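Local coordinates for nicastrin (Dictyostelium purpureum, PDB 4R12), which probably serves as an essential subunit of the gamma-secretase complex, the protease that cleaves membrane proteins such as Notch within the membrane, at residues 458-470 against 476-488. Numbering follows the deposited sequence.
Sequences LYPCFTSSITCFN and YPLNEVPNFYSSV
Ile466 and Glu480 join the two backbones, which run side by side in opposite directions, through one nearly straight hydrogen bond from Ile466 N to Glu480 O (2.9 Å, 164° at the hydrogen). The CA of Ser465 also approaches Glu480 O, at 3.3 Å, as a CA-H...O contact. Pro482 packs against the C-terminal end of helix 452-463. Its CG lies 3.4 Å from Cys461 O, and its CB and CD meet the carbonyl oxygens of Phe462 and Ser464. Phe462 O is buried here without a hydrogen-bond partner. It faces the ring edge of Phe484, nearest CE2. The same ring makes an edge-to-face stack on Phe462, with CZ over one face and the planes at 62°. Leu458 CD1 covers the opposite face. Ile466 CG2 lies 3.4 Å from Glu480 O and also nears Asn479 O, while its CB faces Pro482 CG.

At the far end, CG of Asn470 is anti to the backbone N (chi1 -169°), which carries the amide across the Tyr476 side chain at about a right angle. OD1 of Asn470 lies 3.7 Å from Tyr476 CD2, while ND2 nears Pro477 CD. The ND2 group also bonds to Thr475 O and Tyr500 OH. A leucine here would probably leave both oxygens without this donor, freeing the chain before Tyr476 to move. Thr467 CG2 packs against Tyr476 OH.

Ile466 centres an inverse gamma turn, and Asn479 OD1 closes an Asx turn on Val481 N. The Cys461-Cys468 disulfide ties the helix end to the loop after it. The arrangement is a helix terminus covered by its own returning loop, packed beside helices 234-252 and 500-512.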
loop_
_atom_site.group_PDB
_atom_site.type_symbol
_atom_site.label_atom_id
_atom_site.label_comp_id
_atom_site.label_asym_id
_atom_site.label_seq_id
_atom_site.Cartn_x
_atom_site.Cartn_y
_atom_site.Cartn_z
ATOM N N LEU A 458 6.646 -10.840 12.262
ATOM C CA LEU A 458 5.952 -9.857 11.426
ATOM C C LEU A 458 6.627 -9.635 10.072
ATOM O O LEU A 458 5.945 -9.430 9.066
ATOM C CB LEU A 458 5.831 -8.520 12.154
ATOM C CG LEU A 458 4.924 -7.525 11.417
ATOM C CD1 LEU A 458 3.527 -8.051 11.329
ATOM C CD2 LEU A 458 4.910 -6.169 12.111
ATOM N N TYR A 459 7.958 -9.671 10.036
ATOM C CA TYR A 459 8.670 -9.362 8.795
ATOM C C TYR A 459 8.296 -10.326 7.645
ATOM O O TYR A 459 7.818 -9.871 6.594
ATOM C CB TYR A 459 10.178 -9.350 9.049
ATOM C CG TYR A 459 11.001 -9.085 7.823
ATOM C CD1 TYR A 459 10.942 -7.855 7.175
ATOM C CD2 TYR A 459 11.849 -10.052 7.317
ATOM C CE1 TYR A 459 11.723 -7.597 6.035
ATOM C CE2 TYR A 459 12.628 -9.806 6.185
ATOM C CZ TYR A 459 12.558 -8.577 5.556
ATOM O OH TYR A 459 13.334 -8.350 4.434
ATOM N N PRO A 460 8.455 -11.651 7.842
ATOM C CA PRO A 460 7.972 -12.538 6.774
ATOM C C PRO A 460 6.460 -12.479 6.585
ATOM O O PRO A 460 5.992 -12.701 5.461
ATOM C CB PRO A 460 8.391 -13.948 7.237
ATOM C CG PRO A 460 8.924 -13.815 8.589
ATOM C CD PRO A 460 8.937 -12.398 9.023
ATOM N N CYS A 461 5.712 -12.174 7.649
ATOM C CA CYS A 461 4.259 -12.054 7.523
ATOM C C CYS A 461 3.842 -10.962 6.514
ATOM O O CYS A 461 2.905 -11.159 5.740
ATOM C CB CYS A 461 3.625 -11.762 8.884
ATOM S SG CYS A 461 1.822 -11.744 8.850
ATOM N N PHE A 462 4.520 -9.815 6.520
ATOM C CA PHE A 462 4.128 -8.739 5.616
ATOM C C PHE A 462 4.940 -8.692 4.319
ATOM O O PHE A 462 4.578 -7.954 3.400
ATOM C CB PHE A 462 4.212 -7.378 6.320
ATOM C CG PHE A 462 3.058 -7.090 7.269
ATOM C CD1 PHE A 462 2.163 -8.079 7.625
ATOM C CD2 PHE A 462 2.872 -5.805 7.787
ATOM C CE1 PHE A 462 1.089 -7.810 8.479
ATOM C CE2 PHE A 462 1.810 -5.522 8.654
ATOM C CZ PHE A 462 0.909 -6.542 8.991
ATOM N N THR A 463 6.005 -9.484 4.198
ATOM C CA THR A 463 6.792 -9.442 2.955
ATOM C C THR A 463 6.802 -10.756 2.173
ATOM O O THR A 463 7.329 -10.801 1.057
ATOM C CB THR A 463 8.271 -9.025 3.221
ATOM O OG1 THR A 463 8.930 -10.004 4.032
ATOM C CG2 THR A 463 8.332 -7.695 3.910
ATOM N N SER A 464 6.230 -11.817 2.754
ATOM C CA SER A 464 6.204 -13.137 2.101
ATOM C C SER A 464 4.870 -13.871 2.167
ATOM O O SER A 464 4.358 -14.343 1.151
ATOM C CB SER A 464 7.273 -14.066 2.716
ATOM O OG SER A 464 8.556 -13.780 2.200
ATOM N N SER A 465 4.333 -14.031 3.376
ATOM C CA SER A 465 3.165 -14.895 3.582
ATOM C C SER A 465 2.403 -14.439 4.819
ATOM O O SER A 465 2.894 -14.561 5.935
ATOM C CB SER A 465 3.588 -16.365 3.719
ATOM O OG SER A 465 2.452 -17.208 3.822
ATOM N N ILE A 466 1.208 -13.902 4.611
ATOM C CA ILE A 466 0.534 -13.137 5.651
ATOM C C ILE A 466 -0.326 -14.051 6.557
ATOM O O ILE A 466 -1.538 -13.907 6.681
ATOM C CB ILE A 466 -0.286 -11.981 5.007
ATOM C CG1 ILE A 466 -0.810 -11.016 6.075
ATOM C CG2 ILE A 466 -1.374 -12.512 4.050
ATOM C CD1 ILE A 466 -1.148 -9.639 5.545
ATOM N N THR A 467 0.348 -14.970 7.233
ATOM C CA THR A 467 -0.330 -15.957 8.067
ATOM C C THR A 467 -0.196 -15.682 9.577
ATOM O O THR A 467 -0.681 -16.463 10.402
ATOM C CB THR A 467 0.213 -17.356 7.744
ATOM O OG1 THR A 467 1.640 -17.354 7.914
ATOM C CG2 THR A 467 -0.126 -17.731 6.280
ATOM N N CYS A 468 0.452 -14.577 9.936
ATOM C CA CYS A 468 0.751 -14.285 11.343
ATOM C C CYS A 468 -0.426 -13.650 12.078
ATOM O O CYS A 468 -1.286 -13.022 11.467
ATOM C CB CYS A 468 1.961 -13.359 11.454
ATOM S SG CYS A 468 1.653 -11.644 10.901
ATOM N N PHE A 469 -0.453 -13.845 13.395
ATOM C CA PHE A 469 -1.403 -13.196 14.300
ATOM C C PHE A 469 -2.858 -13.381 13.923
ATOM O O PHE A 469 -3.697 -12.525 14.201
ATOM C CB PHE A 469 -1.097 -11.702 14.404
ATOM C CG PHE A 469 0.242 -11.425 14.998
ATOM C CD1 PHE A 469 0.564 -11.918 16.255
ATOM C CD2 PHE A 469 1.194 -10.715 14.294
ATOM C CE1 PHE A 469 1.810 -11.686 16.809
ATOM C CE2 PHE A 469 2.436 -10.466 14.840
ATOM C CZ PHE A 469 2.747 -10.960 16.104
ATOM N N ASN A 470 -3.170 -14.515 13.320
ATOM C CA ASN A 470 -4.549 -14.748 12.933
ATOM C C ASN A 470 -5.434 -14.929 14.172
ATOM O O ASN A 470 -6.648 -14.789 14.080
ATOM C CB ASN A 470 -4.653 -15.956 12.007
ATOM C CG ASN A 470 -6.020 -16.078 11.372
ATOM O OD1 ASN A 470 -6.788 -16.971 11.709
ATOM N ND2 ASN A 470 -6.333 -15.169 10.447
ATOM N N TYR A 476 -9.856 -16.038 8.102
ATOM C CA TYR A 476 -8.562 -16.368 7.512
ATOM C C TYR A 476 -8.448 -15.672 6.148
ATOM O O TYR A 476 -9.430 -15.611 5.418
ATOM C CB TYR A 476 -8.406 -17.879 7.357
ATOM C CG TYR A 476 -6.962 -18.326 7.321
ATOM C CD1 TYR A 476 -6.257 -18.388 6.118
ATOM C CD2 TYR A 476 -6.293 -18.661 8.493
ATOM C CE1 TYR A 476 -4.926 -18.781 6.089
ATOM C CE2 TYR A 476 -4.964 -19.057 8.473
ATOM C CZ TYR A 476 -4.286 -19.118 7.270
ATOM O OH TYR A 476 -2.962 -19.515 7.260
ATOM N N PRO A 477 -7.258 -15.135 5.801
ATOM C CA PRO A 477 -7.168 -14.435 4.508
ATOM C C PRO A 477 -7.316 -15.367 3.290
ATOM O O PRO A 477 -6.727 -16.439 3.272
ATOM C CB PRO A 477 -5.760 -13.804 4.543
ATOM C CG PRO A 477 -4.981 -14.649 5.500
ATOM C CD PRO A 477 -5.987 -15.086 6.552
ATOM N N LEU A 478 -8.085 -14.949 2.293
ATOM C CA LEU A 478 -8.242 -15.724 1.054
ATOM C C LEU A 478 -6.931 -15.819 0.261
ATOM O O LEU A 478 -6.641 -16.831 -0.374
ATOM C CB LEU A 478 -9.333 -15.104 0.186
ATOM C CG LEU A 478 -10.724 -15.060 0.838
ATOM C CD1 LEU A 478 -11.729 -14.285 -0.014
ATOM C CD2 LEU A 478 -11.227 -16.476 1.130
ATOM N N ASN A 479 -6.142 -14.755 0.323
ATOM C CA ASN A 479 -4.882 -14.666 -0.390
ATOM C C ASN A 479 -3.734 -14.553 0.622
ATOM O O ASN A 479 -3.671 -13.598 1.399
ATOM C CB ASN A 479 -4.918 -13.462 -1.357
ATOM C CG ASN A 479 -3.602 -13.262 -2.117
ATOM O OD1 ASN A 479 -2.721 -14.117 -2.092
ATOM N ND2 ASN A 479 -3.478 -12.117 -2.810
ATOM N N GLU A 480 -2.830 -15.527 0.632
ATOM C CA GLU A 480 -1.742 -15.511 1.606
ATOM C C GLU A 480 -0.573 -14.679 1.125
ATOM O O GLU A 480 0.368 -14.452 1.869
ATOM C CB GLU A 480 -1.270 -16.937 1.925
ATOM C CG GLU A 480 -2.376 -17.816 2.512
ATOM C CD GLU A 480 -1.856 -19.171 2.986
ATOM O OE1 GLU A 480 -0.907 -19.704 2.373
ATOM O OE2 GLU A 480 -2.395 -19.690 3.982
ATOM N N VAL A 481 -0.612 -14.219 -0.119
ATOM C CA VAL A 481 0.386 -13.230 -0.541
ATOM C C VAL A 481 0.028 -11.915 0.111
ATOM O O VAL A 481 -1.082 -11.430 -0.069
ATOM C CB VAL A 481 0.437 -13.041 -2.073
ATOM C CG1 VAL A 481 1.462 -11.936 -2.434
ATOM C CG2 VAL A 481 0.779 -14.348 -2.763
ATOM N N PRO A 482 0.955 -11.330 0.889
ATOM C CA PRO A 482 0.617 -10.020 1.452
ATOM C C PRO A 482 0.345 -9.034 0.321
ATOM O O PRO A 482 1.147 -8.970 -0.609
ATOM C CB PRO A 482 1.879 -9.607 2.226
ATOM C CG PRO A 482 2.728 -10.856 2.321
ATOM C CD PRO A 482 2.344 -11.730 1.171
ATOM N N ASN A 483 -0.774 -8.324 0.364
ATOM C CA ASN A 483 -1.023 -7.307 -0.651
ATOM C C ASN A 483 -1.715 -6.104 -0.028
ATOM O O ASN A 483 -2.743 -6.245 0.618
ATOM C CB ASN A 483 -1.840 -7.877 -1.822
ATOM C CG ASN A 483 -3.195 -8.446 -1.396
ATOM O OD1 ASN A 483 -4.245 -7.899 -1.752
ATOM N ND2 ASN A 483 -3.179 -9.573 -0.681
ATOM N N PHE A 484 -1.128 -4.926 -0.207
ATOM C CA PHE A 484 -1.566 -3.734 0.523
ATOM C C PHE A 484 -2.180 -2.661 -0.381
ATOM O O PHE A 484 -2.311 -1.500 0.015
ATOM C CB PHE A 484 -0.377 -3.154 1.315
ATOM C CG PHE A 484 0.147 -4.105 2.364
ATOM C CD1 PHE A 484 -0.447 -4.159 3.618
ATOM C CD2 PHE A 484 1.202 -4.963 2.088
ATOM C CE1 PHE A 484 0.011 -5.049 4.594
ATOM C CE2 PHE A 484 1.663 -5.856 3.062
ATOM C CZ PHE A 484 1.057 -5.888 4.313
ATOM N N TYR A 485 -2.580 -3.050 -1.585
ATOM C CA TYR A 485 -3.381 -2.134 -2.402
ATOM C C TYR A 485 -4.634 -1.790 -1.596
ATOM O O TYR A 485 -5.242 -2.667 -0.991
ATOM C CB TYR A 485 -3.729 -2.773 -3.745
ATOM C CG TYR A 485 -4.854 -2.073 -4.474
ATOM C CD1 TYR A 485 -4.752 -0.735 -4.826
ATOM C CD2 TYR A 485 -6.005 -2.770 -4.838
ATOM C CE1 TYR A 485 -5.784 -0.094 -5.513
ATOM C CE2 TYR A 485 -7.041 -2.141 -5.527
ATOM C CZ TYR A 485 -6.921 -0.801 -5.852
ATOM O OH TYR A 485 -7.929 -0.169 -6.530
ATOM N N SER A 486 -4.993 -0.511 -1.547
ATOM C CA SER A 486 -6.077 -0.055 -0.681
ATOM C C SER A 486 -7.443 -0.643 -1.045
ATOM O O SER A 486 -8.322 -0.745 -0.191
ATOM C CB SER A 486 -6.174 1.481 -0.721
ATOM O OG SER A 486 -6.595 1.911 -2.003
ATOM N N SER A 487 -7.609 -1.014 -2.311
ATOM C CA SER A 487 -8.916 -1.427 -2.839
ATOM C C SER A 487 -9.911 -0.269 -2.696
ATOM O O SER A 487 -9.512 0.909 -2.734
ATOM C CB SER A 487 -9.419 -2.713 -2.137
ATOM O OG SER A 487 -10.623 -3.179 -2.702
ATOM N N VAL A 488 -11.197 -0.582 -2.564
ATOM C CA VAL A 488 -12.221 0.456 -2.617
ATOM C C VAL A 488 -12.724 0.877 -1.242
ATOM O O VAL A 488 -12.749 0.087 -0.294
ATOM C CB VAL A 488 -13.420 0.014 -3.488
ATOM C CG1 VAL A 488 -12.969 -0.145 -4.931
ATOM C CG2 VAL A 488 -14.043 -1.279 -2.968
#